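Local coordinates for periplasmic branched-chain amino acid-binding protein (Burkholderia mallei, PDB 3I09) that probably binds branched-chain amino acids or related small carboxylates in the periplasm for an ABC transporter, and here holds acetoacetic acid, at residues A[150-155]-A[202-207]; A[145-150]-A[174-179]. All coordinates share one frame; numbering follows the deposited sequence.

Contact 1. Residues A[150-155]-A[202-207]. With AAE (acetoacetic acid), chain C.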
ATOM      1  N   TYR A 150     -14.725   2.668  -5.274  1.00 14.41           N
ATOM      2  CA  TYR A 150     -14.768   1.963  -3.994  1.00 15.32           C
ATOM      3  C   TYR A 150     -13.899   2.739  -3.012  1.00 15.29           C
ATOM      4  O   TYR A 150     -13.391   3.796  -3.356  1.00 14.62           O
ATOM      5  CB  TYR A 150     -14.334   0.486  -4.105  1.00 15.30           C
ATOM      6  CG  TYR A 150     -12.865   0.234  -4.282  1.00 14.85           C
ATOM      7  CD1 TYR A 150     -12.193   0.676  -5.415  1.00 14.80           C
ATOM      8  CD2 TYR A 150     -12.157  -0.534  -3.354  1.00 17.00           C
ATOM      9  CE1 TYR A 150     -10.813   0.406  -5.593  1.00 14.22           C
ATOM     10  CE2 TYR A 150     -10.812  -0.799  -3.521  1.00 13.88           C
ATOM     11  CZ  TYR A 150     -10.148  -0.356  -4.646  1.00 15.46           C
ATOM     12  OH  TYR A 150      -8.798  -0.645  -4.794  1.00 14.85           O
ATOM     13  N   ALA A 151     -13.774   2.236  -1.788  1.00 15.03           N
ATOM     14  CA  ALA A 151     -13.164   2.989  -0.689  1.00 14.22           C
ATOM     15  C   ALA A 151     -11.795   3.556  -1.013  1.00 14.14           C
ATOM     16  O   ALA A 151     -11.482   4.672  -0.614  1.00 12.00           O
ATOM     17  CB  ALA A 151     -13.049   2.116   0.567  1.00 14.74           C
ATOM     18  N   PHE A 152     -10.969   2.792  -1.723  1.00 13.38           N
ATOM     19  CA  PHE A 152      -9.640   3.279  -2.062  1.00 13.20           C
ATOM     20  C   PHE A 152      -9.656   4.496  -2.978  1.00 12.35           C
ATOM     21  O   PHE A 152      -8.998   5.488  -2.692  1.00 12.38           O
ATOM     22  CB  PHE A 152      -8.785   2.177  -2.713  1.00 12.95           C
ATOM     23  CG  PHE A 152      -7.502   2.676  -3.263  1.00 14.03           C
ATOM     24  CD1 PHE A 152      -6.475   3.071  -2.407  1.00 12.77           C
ATOM     25  CD2 PHE A 152      -7.320   2.797  -4.640  1.00 14.80           C
ATOM     26  CE1 PHE A 152      -5.281   3.543  -2.911  1.00 13.39           C
ATOM     27  CE2 PHE A 152      -6.137   3.302  -5.155  1.00 14.31           C
ATOM     28  CZ  PHE A 152      -5.099   3.664  -4.287  1.00 12.85           C
ATOM     29  N   GLY A 153     -10.369   4.400  -4.103  1.00 12.17           N
ATOM     30  CA  GLY A 153     -10.442   5.513  -5.038  1.00 12.31           C
ATOM     31  C   GLY A 153     -10.970   6.762  -4.382  1.00 13.82           C
ATOM     32  O   GLY A 153     -10.410   7.857  -4.550  1.00 13.28           O
ATOM     33  N   LYS A 154     -12.057   6.606  -3.626  1.00 13.70           N
ATOM     34  CA  LYS A 154     -12.713   7.732  -2.978  0.50 14.41           C
ATOM     35  C   LYS A 154     -11.782   8.435  -1.981  1.00 13.30           C
ATOM     36  O   LYS A 154     -11.696   9.668  -1.962  1.00 13.10           O
ATOM     37  CB  LYS A 154     -14.008   7.275  -2.291  0.50 14.62           C
ATOM     38  CG  LYS A 154     -15.048   6.755  -3.281  0.50 18.16           C
ATOM     39  CD  LYS A 154     -16.366   6.351  -2.606  0.50 20.50           C
ATOM     40  CE  LYS A 154     -17.129   5.326  -3.444  0.50 20.70           C
ATOM     41  NZ  LYS A 154     -18.342   4.808  -2.740  0.50 18.96           N
ATOM     42  N   ALA A 155     -11.079   7.655  -1.178  1.00 12.91           N
ATOM     43  CA  ALA A 155     -10.139   8.210  -0.207  1.00 11.94           C
ATOM     44  C   ALA A 155      -8.997   8.931  -0.914  1.00 12.40           C
ATOM     45  O   ALA A 155      -8.631  10.040  -0.515  1.00 13.95           O
ATOM     46  CB  ALA A 155      -9.587   7.141   0.707  1.00 12.09           C
ATOM     47  N   ALA A 202      -6.734   7.964  -9.673  1.00 12.14           N
ATOM     48  CA  ALA A 202      -7.055   7.540  -8.307  1.00 12.67           C
ATOM     49  C   ALA A 202      -7.518   6.092  -8.370  1.00 11.55           C
ATOM     50  O   ALA A 202      -8.685   5.753  -8.106  1.00 12.41           O
ATOM     51  CB  ALA A 202      -8.154   8.475  -7.687  1.00 12.53           C
ATOM     52  N   ASN A 203      -6.579   5.221  -8.722  1.00 13.00           N
ATOM     53  CA  ASN A 203      -6.860   3.801  -8.910  1.00 11.97           C
ATOM     54  C   ASN A 203      -5.516   3.091  -8.790  1.00 12.07           C
ATOM     55  O   ASN A 203      -4.539   3.754  -8.476  1.00 12.82           O
ATOM     56  CB  ASN A 203      -7.581   3.533 -10.237  1.00 12.50           C
ATOM     57  CG  ASN A 203      -6.805   3.996 -11.487  1.00 13.97           C
ATOM     58  OD1 ASN A 203      -5.588   4.135 -11.492  1.00 13.01           O
ATOM     59  ND2 ASN A 203      -7.531   4.104 -12.601  1.00 14.16           N
ATOM     60  N   ALA A 204      -5.471   1.786  -8.989  1.00 11.72           N
ATOM     61  CA  ALA A 204      -4.243   1.021  -8.674  1.00 11.30           C
ATOM     62  C   ALA A 204      -4.141  -0.230  -9.524  1.00 12.05           C
ATOM     63  O   ALA A 204      -5.116  -0.677 -10.151  1.00 11.25           O
ATOM     64  CB  ALA A 204      -4.240   0.635  -7.214  1.00 11.07           C
ATOM     65  N   GLY A 205      -2.959  -0.822  -9.520  1.00 10.20           N
ATOM     66  CA  GLY A 205      -2.763  -2.117 -10.121  1.00 11.96           C
ATOM     67  C   GLY A 205      -3.184  -2.215 -11.574  1.00 11.89           C
ATOM     68  O   GLY A 205      -2.871  -1.346 -12.391  1.00 11.82           O
ATOM     69  N   GLY A 206      -3.921  -3.281 -11.905  1.00 12.54           N
ATOM     70  CA  GLY A 206      -4.366  -3.490 -13.285  1.00 13.52           C
ATOM     71  C   GLY A 206      -5.183  -2.332 -13.845  1.00 13.61           C
ATOM     72  O   GLY A 206      -5.140  -2.085 -15.062  1.00 13.77           O
ATOM     73  N   ASP A 207      -5.897  -1.602 -12.971  1.00 13.02           N
ATOM     74  CA  ASP A 207      -6.673  -0.416 -13.415  1.00 13.09           C
ATOM     75  C   ASP A 207      -5.736   0.699 -13.872  1.00 12.57           C
ATOM     76  O   ASP A 207      -5.960   1.330 -14.899  1.00 12.28           O
ATOM     77  CB  ASP A 207      -7.632   0.113 -12.303  1.00 13.30           C
ATOM     78  CG  ASP A 207      -8.961  -0.663 -12.219  1.00 15.54           C
ATOM     79  OD1 ASP A 207      -9.409  -1.218 -13.268  1.00 16.75           O
ATOM     80  OD2 ASP A 207      -9.546  -0.723 -11.090  1.00 14.59           O
TER
HETATM   81  O1  AAE C 501      -6.168   0.155  -1.079  1.00 12.11           O
HETATM   82  C2  AAE C 501      -6.379  -0.318  -2.209  1.00 12.90           C
HETATM   83  O3  AAE C 501      -7.493  -0.774  -2.549  1.00 10.60           O
HETATM   84  C4  AAE C 501      -5.251  -0.281  -3.226  1.00 12.11           C
HETATM   85  C5  AAE C 501      -4.446  -1.550  -3.199  1.00 16.14           C
HETATM   86  O8  AAE C 501      -4.571  -2.384  -2.272  1.00 11.84           O
HETATM   87  C9  AAE C 501      -3.385  -1.656  -4.255  1.00 12.93           C
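Phe152 and Gly153 meet Ala202, Asn203 and Ala204 in a small, buried, largely apolar contact at the wall of the ligand pocket. It joins the first turn of helix 151-166 to the chain that leaves strand 198-202 and leads into helix 205-217. The Phe152 ring is the main bridge. With CG anti to the backbone N (chi1 171°), Phe152 CG comes within 3.4 Å of C2 of acetoacetic acid. Atom CE2 of Phe152 lies 3.7 Å from Asn203 C, and the Asn203 backbone borders the ring at its edge. The same CE2 is 3.9 Å from Ala204 CB, which approaches obliquely. Acetoacetic acid covers one face of the ring, its C4 lying 3.6 Å above the ring plane of Phe152, over the centre. Ala204 CB also touches the ligand, 3.8 Å from C9. Phe152 and Ala204 thus pack against each other and against the same small molecule. Deeper in, backbone meets backbone: Gly153 CA sits 3.5 Å from Ala202 O in a CA-H...O contact.

The protein is a type I periplasmic binding protein. In this fold, loops at the C-terminal ends of parallel strands line the cleft between two lobes, and both segments occupy such a place.

Tyr150, at the N-cap position of helix 151-166, adds the polar grip. Its OH donates a hydrogen bond of 2.6 Å to O3 of acetoacetic acid, which lies at the ring edge near the plane. Tyr17 OH is a second partner of this hydroxyl. Ser81, Gly104 and Asn80 also hydrogen-bond the ligand. The CB of Asn203 points away from segment 150-155. Its OD1 is hydrogen-bonded to Thr208 OG1 and its ND2 to His177 NE2.

Contact 2. Residues A[145-150]-A[174-179]. With AAE (acetoacetic acid), chain C.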
ATOM      1  N   PHE A 145     -10.031  13.923 -12.110  1.00 12.46           N
ATOM      2  CA  PHE A 145      -9.749  12.578 -11.550  1.00 12.68           C
ATOM      3  C   PHE A 145     -10.469  11.464 -12.296  1.00 13.90           C
ATOM      4  O   PHE A 145     -11.672  11.595 -12.674  1.00 13.89           O
ATOM      5  CB  PHE A 145     -10.064  12.508 -10.061  1.00 12.26           C
ATOM      6  CG  PHE A 145      -9.146  13.323  -9.210  1.00 12.65           C
ATOM      7  CD1 PHE A 145      -7.950  12.795  -8.789  1.00 11.57           C
ATOM      8  CD2 PHE A 145      -9.457  14.633  -8.867  1.00 14.74           C
ATOM      9  CE1 PHE A 145      -7.060  13.547  -8.038  1.00 15.51           C
ATOM     10  CE2 PHE A 145      -8.579  15.393  -8.083  1.00 13.19           C
ATOM     11  CZ  PHE A 145      -7.382  14.848  -7.682  1.00 15.17           C
ATOM     12  N   LEU A 146      -9.731  10.367 -12.502  1.00 13.57           N
ATOM     13  CA  LEU A 146     -10.314   9.083 -12.889  1.00 13.74           C
ATOM     14  C   LEU A 146     -10.225   8.225 -11.632  1.00 14.43           C
ATOM     15  O   LEU A 146      -9.127   7.886 -11.179  1.00 14.18           O
ATOM     16  CB  LEU A 146      -9.521   8.449 -14.027  1.00 13.94           C
ATOM     17  CG  LEU A 146      -9.936   7.077 -14.545  1.00 15.80           C
ATOM     18  CD1 LEU A 146     -11.375   7.088 -15.098  1.00 16.83           C
ATOM     19  CD2 LEU A 146      -8.970   6.588 -15.635  1.00 18.12           C
ATOM     20  N   THR A 147     -11.368   7.852 -11.069  1.00 13.05           N
ATOM     21  CA  THR A 147     -11.394   7.329  -9.714  1.00 13.39           C
ATOM     22  C   THR A 147     -12.063   5.962  -9.650  1.00 13.89           C
ATOM     23  O   THR A 147     -13.241   5.816 -10.051  1.00 14.45           O
ATOM     24  CB  THR A 147     -12.167   8.295  -8.811  1.00 14.58           C
ATOM     25  OG1 THR A 147     -11.528   9.588  -8.854  1.00 15.10           O
ATOM     26  CG2 THR A 147     -12.280   7.781  -7.357  1.00 13.83           C
ATOM     27  N   ALA A 148     -11.358   4.984  -9.094  1.00 13.12           N
ATOM     28  CA  ALA A 148     -11.938   3.663  -8.868  1.00 13.38           C
ATOM     29  C   ALA A 148     -13.091   3.790  -7.863  1.00 12.52           C
ATOM     30  O   ALA A 148     -12.941   4.375  -6.787  1.00 12.72           O
ATOM     31  CB  ALA A 148     -10.899   2.664  -8.348  1.00 11.94           C
ATOM     32  N   ASP A 149     -14.216   3.186  -8.213  1.00 14.25           N
ATOM     33  CA  ASP A 149     -15.469   3.336  -7.466  1.00 13.91           C
ATOM     34  C   ASP A 149     -15.572   2.423  -6.267  1.00 14.98           C
ATOM     35  O   ASP A 149     -16.386   1.498  -6.255  1.00 14.97           O
ATOM     36  CB  ASP A 149     -16.668   3.110  -8.419  1.00 14.53           C
ATOM     37  CG  ASP A 149     -18.019   3.510  -7.792  1.00 17.39           C
ATOM     38  OD1 ASP A 149     -18.040   4.242  -6.764  1.00 16.14           O
ATOM     39  OD2 ASP A 149     -19.078   3.081  -8.349  1.00 20.45           O
ATOM     40  N   TYR A 150     -14.725   2.668  -5.274  1.00 14.41           N
ATOM     41  CA  TYR A 150     -14.768   1.963  -3.994  1.00 15.32           C
ATOM     42  C   TYR A 150     -13.899   2.739  -3.012  1.00 15.29           C
ATOM     43  O   TYR A 150     -13.391   3.796  -3.356  1.00 14.62           O
ATOM     44  CB  TYR A 150     -14.334   0.486  -4.105  1.00 15.30           C
ATOM     45  CG  TYR A 150     -12.865   0.234  -4.282  1.00 14.85           C
ATOM     46  CD1 TYR A 150     -12.193   0.676  -5.415  1.00 14.80           C
ATOM     47  CD2 TYR A 150     -12.157  -0.534  -3.354  1.00 17.00           C
ATOM     48  CE1 TYR A 150     -10.813   0.406  -5.593  1.00 14.22           C
ATOM     49  CE2 TYR A 150     -10.812  -0.799  -3.521  1.00 13.88           C
ATOM     50  CZ  TYR A 150     -10.148  -0.356  -4.646  1.00 15.46           C
ATOM     51  OH  TYR A 150      -8.798  -0.645  -4.794  1.00 14.85           O
ATOM     52  N   GLU A 174     -14.388  14.896 -11.762  1.00 17.37           N
ATOM     53  CA  GLU A 174     -13.994  13.510 -11.615  0.50 17.09           C
ATOM     54  C   GLU A 174     -14.938  12.613 -12.419  1.00 16.98           C
ATOM     55  O   GLU A 174     -16.099  13.003 -12.685  1.00 14.56           O
ATOM     56  CB  GLU A 174     -14.011  13.136 -10.127  0.50 17.78           C
ATOM     57  CG  GLU A 174     -15.400  13.082  -9.460  0.50 19.98           C
ATOM     58  CD  GLU A 174     -15.865  11.639  -9.217  0.50 22.04           C
ATOM     59  OE1 GLU A 174     -15.761  11.163  -8.060  0.50 21.92           O
ATOM     60  OE2 GLU A 174     -16.326  10.992 -10.188  0.50 21.81           O
ATOM     61  N   VAL A 175     -14.468  11.433 -12.796  1.00 14.98           N
ATOM     62  CA  VAL A 175     -15.313  10.389 -13.367  1.00 15.31           C
ATOM     63  C   VAL A 175     -14.953   9.075 -12.672  1.00 16.40           C
ATOM     64  O   VAL A 175     -13.781   8.807 -12.420  1.00 15.17           O
ATOM     65  CB  VAL A 175     -15.198  10.256 -14.916  1.00 16.33           C
ATOM     66  CG1 VAL A 175     -13.784   9.840 -15.369  1.00 14.25           C
ATOM     67  CG2 VAL A 175     -16.249   9.271 -15.429  1.00 15.88           C
ATOM     68  N   ARG A 176     -15.962   8.283 -12.316  1.00 17.22           N
ATOM     69  CA  ARG A 176     -15.762   7.006 -11.608  1.00 17.38           C
ATOM     70  C   ARG A 176     -15.753   5.869 -12.585  1.00 18.11           C
ATOM     71  O   ARG A 176     -16.390   5.946 -13.668  1.00 16.44           O
ATOM     72  CB  ARG A 176     -16.901   6.730 -10.662  1.00 19.66           C
ATOM     73  CG  ARG A 176     -17.083   7.773  -9.629  1.00 20.41           C
ATOM     74  CD  ARG A 176     -16.576   7.385  -8.307  1.00 21.70           C
ATOM     75  NE  ARG A 176     -17.014   8.380  -7.332  1.00 19.62           N
ATOM     76  CZ  ARG A 176     -18.024   8.254  -6.495  1.00 21.09           C
ATOM     77  NH1 ARG A 176     -18.740   7.135  -6.431  1.00 21.93           N
ATOM     78  NH2 ARG A 176     -18.286   9.255  -5.674  1.00 20.83           N
ATOM     79  N   HIS A 177     -14.976   4.835 -12.240  1.00 15.87           N
ATOM     80  CA  HIS A 177     -14.982   3.616 -12.991  1.00 15.02           C
ATOM     81  C   HIS A 177     -15.098   2.461 -12.017  1.00 13.59           C
ATOM     82  O   HIS A 177     -14.630   2.571 -10.903  1.00 14.27           O
ATOM     83  CB  HIS A 177     -13.741   3.483 -13.871  1.00 13.99           C
ATOM     84  CG  HIS A 177     -12.436   3.313 -13.116  1.00 13.20           C
ATOM     85  ND1 HIS A 177     -11.995   2.090 -12.675  1.00 13.48           N
ATOM     86  CD2 HIS A 177     -11.472   4.209 -12.785  1.00 14.73           C
ATOM     87  CE1 HIS A 177     -10.812   2.241 -12.081  1.00 16.81           C
ATOM     88  NE2 HIS A 177     -10.466   3.518 -12.154  1.00 15.59           N
ATOM     89  N   PRO A 178     -15.707   1.351 -12.449  1.00 13.95           N
ATOM     90  CA  PRO A 178     -15.742   0.176 -11.615  1.00 14.72           C
ATOM     91  C   PRO A 178     -14.343  -0.396 -11.392  1.00 16.04           C
ATOM     92  O   PRO A 178     -13.469  -0.277 -12.255  1.00 15.96           O
ATOM     93  CB  PRO A 178     -16.608  -0.807 -12.423  1.00 15.83           C
ATOM     94  CG  PRO A 178     -16.475  -0.362 -13.851  1.00 15.06           C
ATOM     95  CD  PRO A 178     -16.353   1.124 -13.754  1.00 14.36           C
ATOM     96  N   LEU A 179     -14.159  -1.037 -10.248  1.00 14.82           N
ATOM     97  CA  LEU A 179     -12.919  -1.758  -9.952  1.00 14.89           C
ATOM     98  C   LEU A 179     -12.708  -2.791 -11.039  1.00 15.84           C
ATOM     99  O   LEU A 179     -13.641  -3.497 -11.432  1.00 14.94           O
ATOM    100  CB  LEU A 179     -12.978  -2.404  -8.565  1.00 15.55           C
ATOM    101  CG  LEU A 179     -11.745  -3.221  -8.138  1.00 15.51           C
ATOM    102  CD1 LEU A 179     -10.554  -2.294  -8.081  1.00 14.92           C
ATOM    103  CD2 LEU A 179     -11.931  -3.987  -6.801  1.00 16.63           C
TER
HETATM  104  O1  AAE C 501      -6.168   0.155  -1.079  1.00 12.11           O
HETATM  105  C2  AAE C 501      -6.379  -0.318  -2.209  1.00 12.90           C
HETATM  106  O3  AAE C 501      -7.493  -0.774  -2.549  1.00 10.60           O
HETATM  107  C4  AAE C 501      -5.251  -0.281  -3.226  1.00 12.11           C
HETATM  108  C5  AAE C 501      -4.446  -1.550  -3.199  1.00 16.14           C
HETATM  109  O8  AAE C 501      -4.571  -2.384  -2.272  1.00 11.84           O
HETATM  110  C9  AAE C 501      -3.385  -1.656  -4.255  1.00 12.93           C
HETATM  111  O   HOH W   1     -16.340  -0.829  -8.402  1.00 23.16           O
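Residues 145-148 and 174-177 pair as neighbouring parallel strands, their local axes 28° apart. The backbone ladder comes first. Val175 N bonds Phe145 O, Thr147 N bonds Val175 O, and His177 N bonds Thr147 O at 3.0 Å. Asp149 N continues the pattern past the strand end, reaching His177 O at 2.8 Å.

Arg176 and Glu174 lie on the face that carries Thr147; Asp149, just past the strand, joins them in a salt-bridge network. Arg176 NH1 forms a salt bridge of 3.0 Å with Asp149 OD1, meeting it from above the carboxylate plane; the two flat groups are 44° apart. Arg176 NE turns to Glu174 OE1 at 3.1 Å, using the syn lone pair of that oxygen. One guanidinium therefore links two carboxylates, one on each segment.

Apolar and ring contacts fill the other face. Leu146 CD1 packs 3.7 Å from Val175 CG1, the two side chains side by side. The His177 CG lies between its backbone N and carbonyl carbon (chi1 67°), and the ring reaches across to Ala148. Ala148 CA sits over one ring face, 3.8 Å from the His177 ring centroid, as a CH-pi contact. The ring is also held by ND1 donating to Pro178 O at 2.8 Å. Past the strands, Leu179 CD1 rests 3.7 Å from Tyr150 CE1, and a water links Asp149 O to Leu179 N.

The two strands are the ends of a beta-alpha-beta crossover through helix 151-166, which touches Phe145, Asp149 and Arg176. Helix 185-193 packs on Leu146, Val175 and His177, and strand 198-202 pairs with the other edge of strand 142-148.

Overall arrangement
The centres of contact 1 and contact 2 lie about 7 Å apart, and the two contacts share Tyr150. Ala202 of contact 1 is the joint between them. Ala202 N is 2.8 Å from Leu146 O and Ala202 O is 3.0 Å from Ala148 N, both probable hydrogen bonds. Asp207 OD2 also packs 3.4 Å from His177 CE1. Contact 2 is mostly sheet pairing whose strands run toward the pocket at their C-terminal ends, where Tyr150 follows, whereas contact 1 lies at the pocket wall. Acetoacetic acid touches both: contact 2 reaches it through Tyr150, contact 1 through Phe152 and Ala204 as well.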